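Local structure of spindle assembly abnormal protein 6 (Caenorhabditis elegans, 4GFC) at residues I96-N108 against F120-F134. The protein forms the central scaffold of the centriole that ensures its ninefold symmetry, and is required for centrosome biogenesis and duplication. The protein carries 1 engineered substitution. Numbering follows the deposited sequence.
Sequences IIQHLLCKNTEIN and FELFSKTPGSKGKIF. Engineered in segment 120-134: Gly128 (natural residue Ile). With EDO (1,2-ethanediol), chain F; EDO (1,2-ethanediol), chain M; EDO (1,2-ethanediol), chain D.
His99 O accepts two bonds: Thr105 OG1 donates at 2.8 Å, and Cys102 N reaches it from the opposite face of its plane. The same residue meets the hairpin through its CB, which lies 3.7 Å from Leu122 CD2. Asn108 and Glu121 form a hydrogen-bonded antiparallel pair. Asn108 N reaches Glu121 O at 2.8 Å, and Glu121 N returns a bond to Asn108 O. Their side chains add a weak bond from Asn108 ND2 to Glu121 OE2, with amide and carboxylate planes 76° apart. Glu106 and Phe123 form the next such pair. On the same face, Glu106 OE2 meets Lys125 NZ in a salt bridge of 3.0 Å, whose hydrogen bond is weak. With an alanine at Glu106, Lys125 NZ would probably lose its carboxylate mate across the hairpin. Beyond the strands, Asn104 ND2 donates to Thr126 OG1 at 3.2 Å, in the amide plane of Asn104.

This is the hairpin of strands 105-111 and 117-124 in the SAS-6 N-terminal head domain, with helix 92-101 packed against its other face. Leu122 fills the junction. With CG anti to the backbone N (chi1 178°), the branch reaches in between helix 92-101 and strand 105-111. CD2 also meets Ile96 CD1. CD1 touches Leu100 CD2, Thr105 CG2 and Ile107 CD1.

Ile133 CG1 lies over one face of the His99 ring, 3.9 Å from its centroid, in a CH-pi contact. Ile107 CG2 packs obliquely on Phe120 CE1 at 3.6 Å.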
ATOM      1  N   ILE A  96      20.103  16.914 -14.179  1.00 51.03           N
ATOM      2  CA  ILE A  96      19.112  16.914 -13.094  1.00 47.21           C
ATOM      3  C   ILE A  96      19.795  16.645 -11.767  1.00 52.86           C
ATOM      4  O   ILE A  96      19.567  17.372 -10.803  1.00 52.27           O
ATOM      5  CB  ILE A  96      17.968  15.918 -13.347  1.00 48.52           C
ATOM      6  CG1 ILE A  96      17.072  16.315 -14.531  1.00 48.26           C
ATOM      7  CG2 ILE A  96      17.138  15.643 -12.087  1.00 48.73           C
ATOM      8  CD1 ILE A  96      16.945  17.788 -14.803  1.00 55.43           C
ATOM      9  N   ILE A  97      20.716  15.674 -11.745  1.00 51.77           N
ATOM     10  CA  ILE A  97      21.433  15.271 -10.541  1.00 51.52           C
ATOM     11  C   ILE A  97      22.369  16.371 -10.080  1.00 58.76           C
ATOM     12  O   ILE A  97      22.543  16.526  -8.874  1.00 60.89           O
ATOM     13  CB  ILE A  97      22.136  13.925 -10.737  1.00 54.41           C
ATOM     14  CG1 ILE A  97      21.057  12.807 -10.955  1.00 53.57           C
ATOM     15  CG2 ILE A  97      23.028  13.613  -9.540  1.00 54.76           C
ATOM     16  CD1 ILE A  97      21.566  11.520 -11.646  1.00 66.47           C
ATOM     17  N   GLN A  98      22.916  17.174 -11.000  1.00 55.20           N
ATOM     18  CA  GLN A  98      23.799  18.274 -10.597  1.00 55.69           C
ATOM     19  C   GLN A  98      22.980  19.403 -10.027  1.00 60.96           C
ATOM     20  O   GLN A  98      23.418  20.051  -9.094  1.00 63.87           O
ATOM     21  CB  GLN A  98      24.667  18.757 -11.757  1.00 58.12           C
ATOM     22  CG  GLN A  98      25.843  17.841 -12.058  1.00 60.24           C
ATOM     23  CD  GLN A  98      26.762  17.681 -10.884  1.00 76.98           C
ATOM     24  OE1 GLN A  98      27.052  16.541 -10.456  1.00 74.92           O
ATOM     25  NE2 GLN A  98      27.222  18.824 -10.329  1.00 56.39           N
ATOM     26  N   HIS A  99      21.785  19.630 -10.563  1.00 56.90           N
ATOM     27  CA  HIS A  99      20.894  20.645 -10.054  1.00 56.41           C
ATOM     28  C   HIS A  99      20.448  20.221  -8.647  1.00 59.17           C
ATOM     29  O   HIS A  99      20.587  20.993  -7.727  1.00 58.41           O
ATOM     30  CB  HIS A  99      19.702  20.877 -11.012  1.00 57.11           C
ATOM     31  CG  HIS A  99      19.999  21.763 -12.193  1.00 62.02           C
ATOM     32  ND1 HIS A  99      20.404  23.076 -12.034  1.00 64.48           N
ATOM     33  CD2 HIS A  99      19.889  21.504 -13.518  1.00 64.78           C
ATOM     34  CE1 HIS A  99      20.598  23.545 -13.260  1.00 65.14           C
ATOM     35  NE2 HIS A  99      20.279  22.647 -14.186  1.00 65.44           N
ATOM     36  N   LEU A 100      20.031  18.962  -8.454  1.00 56.75           N
ATOM     37  CA  LEU A 100      19.621  18.446  -7.140  1.00 56.11           C
ATOM     38  C   LEU A 100      20.757  18.550  -6.077  1.00 61.83           C
ATOM     39  O   LEU A 100      20.428  18.504  -4.896  1.00 62.34           O
ATOM     40  CB  LEU A 100      19.146  16.997  -7.249  1.00 55.25           C
ATOM     41  CG  LEU A 100      17.851  16.764  -7.959  1.00 60.22           C
ATOM     42  CD1 LEU A 100      17.692  15.321  -8.352  1.00 60.88           C
ATOM     43  CD2 LEU A 100      16.704  17.172  -7.125  1.00 62.91           C
ATOM     44  N   LEU A 101      22.062  18.666  -6.483  1.00 58.73           N
ATOM     45  CA  LEU A 101      23.207  18.842  -5.554  1.00 62.74           C
ATOM     46  C   LEU A 101      23.246  20.235  -4.952  1.00 72.99           C
ATOM     47  O   LEU A 101      23.733  20.412  -3.837  1.00 75.46           O
ATOM     48  CB  LEU A 101      24.606  18.612  -6.228  1.00 64.28           C
ATOM     49  CG  LEU A 101      25.055  17.228  -6.715  1.00 68.43           C
ATOM     50  CD1 LEU A 101      26.507  17.121  -6.609  1.00 69.93           C
ATOM     51  CD2 LEU A 101      24.312  16.028  -6.014  1.00 70.74           C
ATOM     52  N   CYS A 102      22.822  21.240  -5.740  1.00 71.53           N
ATOM     53  CA  CYS A 102      22.828  22.648  -5.394  1.00 72.02           C
ATOM     54  C   CYS A 102      21.756  22.982  -4.356  1.00 74.05           C
ATOM     55  O   CYS A 102      20.599  22.568  -4.478  1.00 69.47           O
ATOM     56  CB  CYS A 102      22.662  23.483  -6.652  1.00 73.52           C
ATOM     57  SG  CYS A 102      22.984  25.237  -6.386  1.00 81.39           S
ATOM     58  N   LYS A 103      22.166  23.745  -3.322  1.00 75.22           N
ATOM     59  CA  LYS A 103      21.307  24.197  -2.215  1.00 76.44           C
ATOM     60  C   LYS A 103      20.203  25.144  -2.693  1.00 79.73           C
ATOM     61  O   LYS A 103      19.130  25.169  -2.091  1.00 82.06           O
ATOM     62  CB  LYS A 103      22.143  24.895  -1.130  1.00 82.67           C
ATOM     63  CG  LYS A 103      23.128  23.979  -0.401  1.00108.61           C
ATOM     64  CD  LYS A 103      23.971  24.763   0.599  1.00122.42           C
ATOM     65  CE  LYS A 103      24.969  23.906   1.336  1.00125.75           C
ATOM     66  NZ  LYS A 103      25.643  24.680   2.413  1.00133.26           N
ATOM     67  N   ASN A 104      20.465  25.903  -3.776  1.00 72.99           N
ATOM     68  CA  ASN A 104      19.544  26.863  -4.396  1.00 71.09           C
ATOM     69  C   ASN A 104      18.468  26.220  -5.267  1.00 67.98           C
ATOM     70  O   ASN A 104      17.701  26.944  -5.886  1.00 66.45           O
ATOM     71  CB  ASN A 104      20.340  27.836  -5.278  1.00 76.11           C
ATOM     72  CG  ASN A 104      21.208  28.801  -4.533  1.00 90.17           C
ATOM     73  OD1 ASN A 104      21.002  29.087  -3.349  1.00 80.11           O
ATOM     74  ND2 ASN A 104      22.181  29.348  -5.233  1.00 84.64           N
ATOM     75  N   THR A 105      18.438  24.881  -5.361  1.00 61.95           N
ATOM     76  CA  THR A 105      17.481  24.139  -6.181  1.00 59.09           C
ATOM     77  C   THR A 105      16.207  23.889  -5.374  1.00 63.62           C
ATOM     78  O   THR A 105      16.264  23.469  -4.223  1.00 65.63           O
ATOM     79  CB  THR A 105      18.160  22.868  -6.726  1.00 57.99           C
ATOM     80  OG1 THR A 105      19.009  23.265  -7.801  1.00 51.78           O
ATOM     81  CG2 THR A 105      17.196  21.806  -7.211  1.00 54.41           C
ATOM     82  N   GLU A 106      15.058  24.166  -6.000  1.00 58.62           N
ATOM     83  CA  GLU A 106      13.721  23.984  -5.446  1.00 57.90           C
ATOM     84  C   GLU A 106      12.938  22.897  -6.203  1.00 59.10           C
ATOM     85  O   GLU A 106      12.963  22.883  -7.430  1.00 57.68           O
ATOM     86  CB  GLU A 106      12.961  25.308  -5.544  1.00 60.36           C
ATOM     87  CG  GLU A 106      13.257  26.310  -4.442  1.00 72.97           C
ATOM     88  CD  GLU A 106      12.078  27.180  -4.045  1.00102.12           C
ATOM     89  OE1 GLU A 106      11.038  27.174  -4.749  1.00 93.70           O
ATOM     90  OE2 GLU A 106      12.186  27.856  -2.997  1.00100.73           O
ATOM     91  N   ILE A 107      12.249  22.001  -5.487  1.00 55.44           N
ATOM     92  CA  ILE A 107      11.374  20.975  -6.089  1.00 55.29           C
ATOM     93  C   ILE A 107       9.907  21.325  -5.749  1.00 63.36           C
ATOM     94  O   ILE A 107       9.560  21.519  -4.582  1.00 67.48           O
ATOM     95  CB  ILE A 107      11.758  19.523  -5.672  1.00 57.77           C
ATOM     96  CG1 ILE A 107      12.857  18.963  -6.585  1.00 56.98           C
ATOM     97  CG2 ILE A 107      10.564  18.571  -5.679  1.00 57.97           C
ATOM     98  CD1 ILE A 107      14.187  19.142  -6.076  1.00 66.79           C
ATOM     99  N   ASN A 108       9.054  21.431  -6.758  1.00 58.23           N
ATOM    100  CA  ASN A 108       7.653  21.775  -6.514  1.00 57.86           C
ATOM    101  C   ASN A 108       6.772  20.709  -7.127  1.00 58.68           C
ATOM    102  O   ASN A 108       6.977  20.346  -8.282  1.00 56.72           O
ATOM    103  CB  ASN A 108       7.327  23.172  -7.049  1.00 56.65           C
ATOM    104  CG  ASN A 108       8.276  24.235  -6.552  1.00 77.71           C
ATOM    105  OD1 ASN A 108       8.619  24.285  -5.369  1.00 78.27           O
ATOM    106  ND2 ASN A 108       8.748  25.093  -7.449  1.00 68.12           N
ATOM    107  N   PHE A 120       5.789  17.540 -11.377  1.00 55.20           N
ATOM    108  CA  PHE A 120       7.021  17.626 -10.583  1.00 55.37           C
ATOM    109  C   PHE A 120       7.944  18.612 -11.285  1.00 60.55           C
ATOM    110  O   PHE A 120       8.286  18.390 -12.441  1.00 61.58           O
ATOM    111  CB  PHE A 120       7.652  16.236 -10.443  1.00 57.12           C
ATOM    112  CG  PHE A 120       9.055  16.184  -9.904  1.00 59.17           C
ATOM    113  CD1 PHE A 120       9.290  15.949  -8.555  1.00 62.22           C
ATOM    114  CD2 PHE A 120      10.145  16.287 -10.755  1.00 62.85           C
ATOM    115  CE1 PHE A 120      10.588  15.867  -8.057  1.00 63.80           C
ATOM    116  CE2 PHE A 120      11.452  16.222 -10.254  1.00 66.52           C
ATOM    117  CZ  PHE A 120      11.664  16.024  -8.907  1.00 64.43           C
ATOM    118  N   GLU A 121       8.292  19.724 -10.621  1.00 55.71           N
ATOM    119  CA  GLU A 121       9.088  20.811 -11.175  1.00 54.31           C
ATOM    120  C   GLU A 121      10.395  21.003 -10.425  1.00 55.10           C
ATOM    121  O   GLU A 121      10.413  20.948  -9.192  1.00 55.65           O
ATOM    122  CB  GLU A 121       8.238  22.053 -11.044  1.00 57.60           C
ATOM    123  CG  GLU A 121       8.745  23.336 -11.681  1.00 73.54           C
ATOM    124  CD  GLU A 121       8.251  24.562 -10.939  1.00 93.49           C
ATOM    125  OE1 GLU A 121       7.030  24.650 -10.662  1.00 99.87           O
ATOM    126  OE2 GLU A 121       9.104  25.395 -10.562  1.00 85.23           O
ATOM    127  N   LEU A 122      11.492  21.228 -11.160  1.00 48.64           N
ATOM    128  CA  LEU A 122      12.809  21.506 -10.585  1.00 47.65           C
ATOM    129  C   LEU A 122      13.107  22.987 -10.889  1.00 53.30           C
ATOM    130  O   LEU A 122      13.076  23.411 -12.053  1.00 55.84           O
ATOM    131  CB  LEU A 122      13.849  20.543 -11.179  1.00 47.41           C
ATOM    132  CG  LEU A 122      15.345  20.670 -10.772  1.00 53.22           C
ATOM    133  CD1 LEU A 122      15.613  19.979  -9.457  1.00 53.88           C
ATOM    134  CD2 LEU A 122      16.205  19.945 -11.760  1.00 53.62           C
ATOM    135  N   PHE A 123      13.247  23.799  -9.855  1.00 47.65           N
ATOM    136  CA  PHE A 123      13.464  25.213 -10.083  1.00 49.40           C
ATOM    137  C   PHE A 123      14.770  25.599  -9.424  1.00 57.11           C
ATOM    138  O   PHE A 123      14.966  25.280  -8.258  1.00 56.86           O
ATOM    139  CB  PHE A 123      12.257  26.061  -9.577  1.00 51.47           C
ATOM    140  CG  PHE A 123      12.183  27.488 -10.090  1.00 54.15           C
ATOM    141  CD1 PHE A 123      11.339  27.828 -11.133  1.00 56.14           C
ATOM    142  CD2 PHE A 123      12.971  28.491  -9.534  1.00 58.50           C
ATOM    143  CE1 PHE A 123      11.293  29.144 -11.623  1.00 58.47           C
ATOM    144  CE2 PHE A 123      12.875  29.819  -9.985  1.00 61.34           C
ATOM    145  CZ  PHE A 123      12.045  30.130 -11.035  1.00 58.66           C
ATOM    146  N   SER A 124      15.694  26.202 -10.197  1.00 56.68           N
ATOM    147  CA  SER A 124      17.008  26.688  -9.746  1.00 57.70           C
ATOM    148  C   SER A 124      16.922  28.192  -9.383  1.00 64.23           C
ATOM    149  O   SER A 124      16.576  29.013 -10.235  1.00 65.82           O
ATOM    150  CB  SER A 124      18.074  26.454 -10.821  1.00 59.82           C
ATOM    151  OG  SER A 124      19.309  27.086 -10.505  1.00 64.31           O
ATOM    152  N   LYS A 125      17.253  28.537  -8.122  1.00 60.45           N
ATOM    153  CA  LYS A 125      17.233  29.911  -7.603  1.00 61.44           C
ATOM    154  C   LYS A 125      18.608  30.639  -7.759  1.00 67.90           C
ATOM    155  O   LYS A 125      18.752  31.797  -7.338  1.00 70.82           O
ATOM    156  CB  LYS A 125      16.785  29.911  -6.130  1.00 63.32           C
ATOM    157  CG  LYS A 125      15.375  29.393  -5.897  1.00 64.72           C
ATOM    158  CD  LYS A 125      14.335  30.332  -6.514  1.00 76.49           C
ATOM    159  CE  LYS A 125      12.923  29.964  -6.152  1.00 96.48           C
ATOM    160  NZ  LYS A 125      12.611  30.265  -4.727  1.00111.65           N
ATOM    161  N   THR A 126      19.607  29.966  -8.385  1.00 62.71           N
ATOM    162  CA  THR A 126      20.932  30.499  -8.701  1.00 62.84           C
ATOM    163  C   THR A 126      20.773  31.640  -9.697  1.00 71.03           C
ATOM    164  O   THR A 126      20.042  31.479 -10.677  1.00 71.46           O
ATOM    165  CB  THR A 126      21.806  29.403  -9.244  1.00 64.38           C
ATOM    166  OG1 THR A 126      21.912  28.367  -8.257  1.00 63.84           O
ATOM    167  CG2 THR A 126      23.171  29.906  -9.609  1.00 63.11           C
ATOM    168  N   PRO A 127      21.372  32.825  -9.460  1.00 71.61           N
ATOM    169  CA  PRO A 127      21.140  33.941 -10.388  1.00 72.51           C
ATOM    170  C   PRO A 127      21.791  33.683 -11.727  1.00 75.58           C
ATOM    171  O   PRO A 127      22.913  33.189 -11.766  1.00 77.65           O
ATOM    172  CB  PRO A 127      21.776  35.129  -9.673  1.00 76.70           C
ATOM    173  CG  PRO A 127      22.043  34.666  -8.255  1.00 81.03           C
ATOM    174  CD  PRO A 127      22.290  33.223  -8.368  1.00 74.66           C
ATOM    175  N   GLY A 128      21.068  33.962 -12.795  1.00 69.75           N
ATOM    176  CA  GLY A 128      21.549  33.762 -14.156  1.00 69.93           C
ATOM    177  C   GLY A 128      20.925  32.566 -14.844  1.00 71.58           C
ATOM    178  O   GLY A 128      21.014  32.436 -16.071  1.00 73.09           O
ATOM    179  N   SER A 129      20.293  31.687 -14.044  1.00 63.74           N
ATOM    180  CA  SER A 129      19.623  30.492 -14.512  1.00 61.27           C
ATOM    181  C   SER A 129      18.366  30.830 -15.280  1.00 67.18           C
ATOM    182  O   SER A 129      17.842  31.921 -15.113  1.00 70.01           O
ATOM    183  CB  SER A 129      19.252  29.626 -13.322  1.00 62.60           C
ATOM    184  OG  SER A 129      18.574  28.463 -13.771  1.00 72.94           O
ATOM    185  N   LYS A 130      17.826  29.873 -16.062  1.00 61.87           N
ATOM    186  CA  LYS A 130      16.552  30.020 -16.775  1.00 60.73           C
ATOM    187  C   LYS A 130      15.399  29.902 -15.770  1.00 64.26           C
ATOM    188  O   LYS A 130      14.253  30.236 -16.113  1.00 69.74           O
ATOM    189  CB  LYS A 130      16.413  28.964 -17.882  1.00 61.86           C
ATOM    190  CG  LYS A 130      16.380  27.510 -17.351  1.00 68.70           C
ATOM    191  CD  LYS A 130      16.345  26.468 -18.434  1.00 71.49           C
ATOM    192  CE  LYS A 130      15.019  26.425 -19.145  1.00 73.95           C
ATOM    193  NZ  LYS A 130      14.491  25.055 -19.158  1.00 76.53           N
ATOM    194  N   GLY A 131      15.718  29.440 -14.556  1.00 54.64           N
ATOM    195  CA  GLY A 131      14.783  29.247 -13.465  1.00 53.28           C
ATOM    196  C   GLY A 131      14.208  27.851 -13.492  1.00 59.25           C
ATOM    197  O   GLY A 131      14.800  26.953 -12.908  1.00 58.39           O
ATOM    198  N   LYS A 132      13.035  27.656 -14.145  1.00 58.62           N
ATOM    199  CA  LYS A 132      12.394  26.344 -14.288  1.00 57.91           C
ATOM    200  C   LYS A 132      13.266  25.536 -15.184  1.00 66.60           C
ATOM    201  O   LYS A 132      13.480  25.914 -16.340  1.00 70.26           O
ATOM    202  CB  LYS A 132      10.990  26.476 -14.891  1.00 60.20           C
ATOM    203  CG  LYS A 132      10.172  25.190 -14.872  1.00 60.41           C
ATOM    204  CD  LYS A 132       8.858  25.375 -15.591  1.00 69.93           C
ATOM    205  CE  LYS A 132       7.769  24.486 -15.062  1.00 77.09           C
ATOM    206  NZ  LYS A 132       6.517  24.573 -15.869  1.00 78.98           N
ATOM    207  N   ILE A 133      13.844  24.476 -14.657  1.00 61.05           N
ATOM    208  CA  ILE A 133      14.738  23.675 -15.467  1.00 59.05           C
ATOM    209  C   ILE A 133      13.878  22.814 -16.348  1.00 63.15           C
ATOM    210  O   ILE A 133      14.122  22.731 -17.548  1.00 66.62           O
ATOM    211  CB  ILE A 133      15.706  22.898 -14.579  1.00 60.02           C
ATOM    212  CG1 ILE A 133      16.669  23.837 -13.782  1.00 59.54           C
ATOM    213  CG2 ILE A 133      16.442  21.825 -15.369  1.00 63.30           C
ATOM    214  CD1 ILE A 133      17.267  25.078 -14.462  1.00 50.81           C
ATOM    215  N   PHE A 134      12.838  22.221 -15.755  1.00 55.79           N
ATOM    216  CA  PHE A 134      11.857  21.368 -16.401  1.00 53.91           C
ATOM    217  C   PHE A 134      10.786  21.038 -15.399  1.00 57.43           C
ATOM    218  O   PHE A 134      10.910  21.303 -14.200  1.00 55.33           O
ATOM    219  CB  PHE A 134      12.489  20.072 -16.980  1.00 54.73           C
ATOM    220  CG  PHE A 134      12.638  18.958 -15.966  1.00 54.38           C
ATOM    221  CD1 PHE A 134      13.601  19.029 -14.964  1.00 55.50           C
ATOM    222  CD2 PHE A 134      11.812  17.841 -16.010  1.00 54.70           C
ATOM    223  CE1 PHE A 134      13.677  18.040 -13.982  1.00 54.30           C
ATOM    224  CE2 PHE A 134      11.927  16.835 -15.048  1.00 54.58           C
ATOM    225  CZ  PHE A 134      12.829  16.961 -14.026  1.00 51.57           C
TER
HETATM  226  C1  EDO F 204      18.056  19.801  -3.188  1.00 95.40           C
HETATM  227  O1  EDO F 204      18.895  20.954  -3.123  1.00 98.64           O
HETATM  228  C2  EDO F 204      16.652  20.205  -3.695  1.00 91.45           C
HETATM  229  O2  EDO F 204      15.665  19.540  -2.917  1.00 89.21           O
HETATM  230  C1  EDO M 211      10.904  28.311 -18.141  1.00100.21           C
HETATM  231  O1  EDO M 211      11.814  29.405 -18.163  1.00 99.57           O
HETATM  232  C2  EDO M 211      11.267  27.260 -19.224  1.00100.50           C
HETATM  233  O2  EDO M 211      10.521  26.067 -19.004  1.00100.27           O
HETATM  234  C1  EDO D 202      20.059  22.587 -18.076  1.00 63.10           C
HETATM  235  O1  EDO D 202      20.714  23.079 -16.900  1.00 61.27           O
HETATM  236  C2  EDO D 202      20.506  23.422 -19.319  1.00 69.25           C
HETATM  237  O2  EDO D 202      20.397  22.666 -20.538  1.00 74.11           O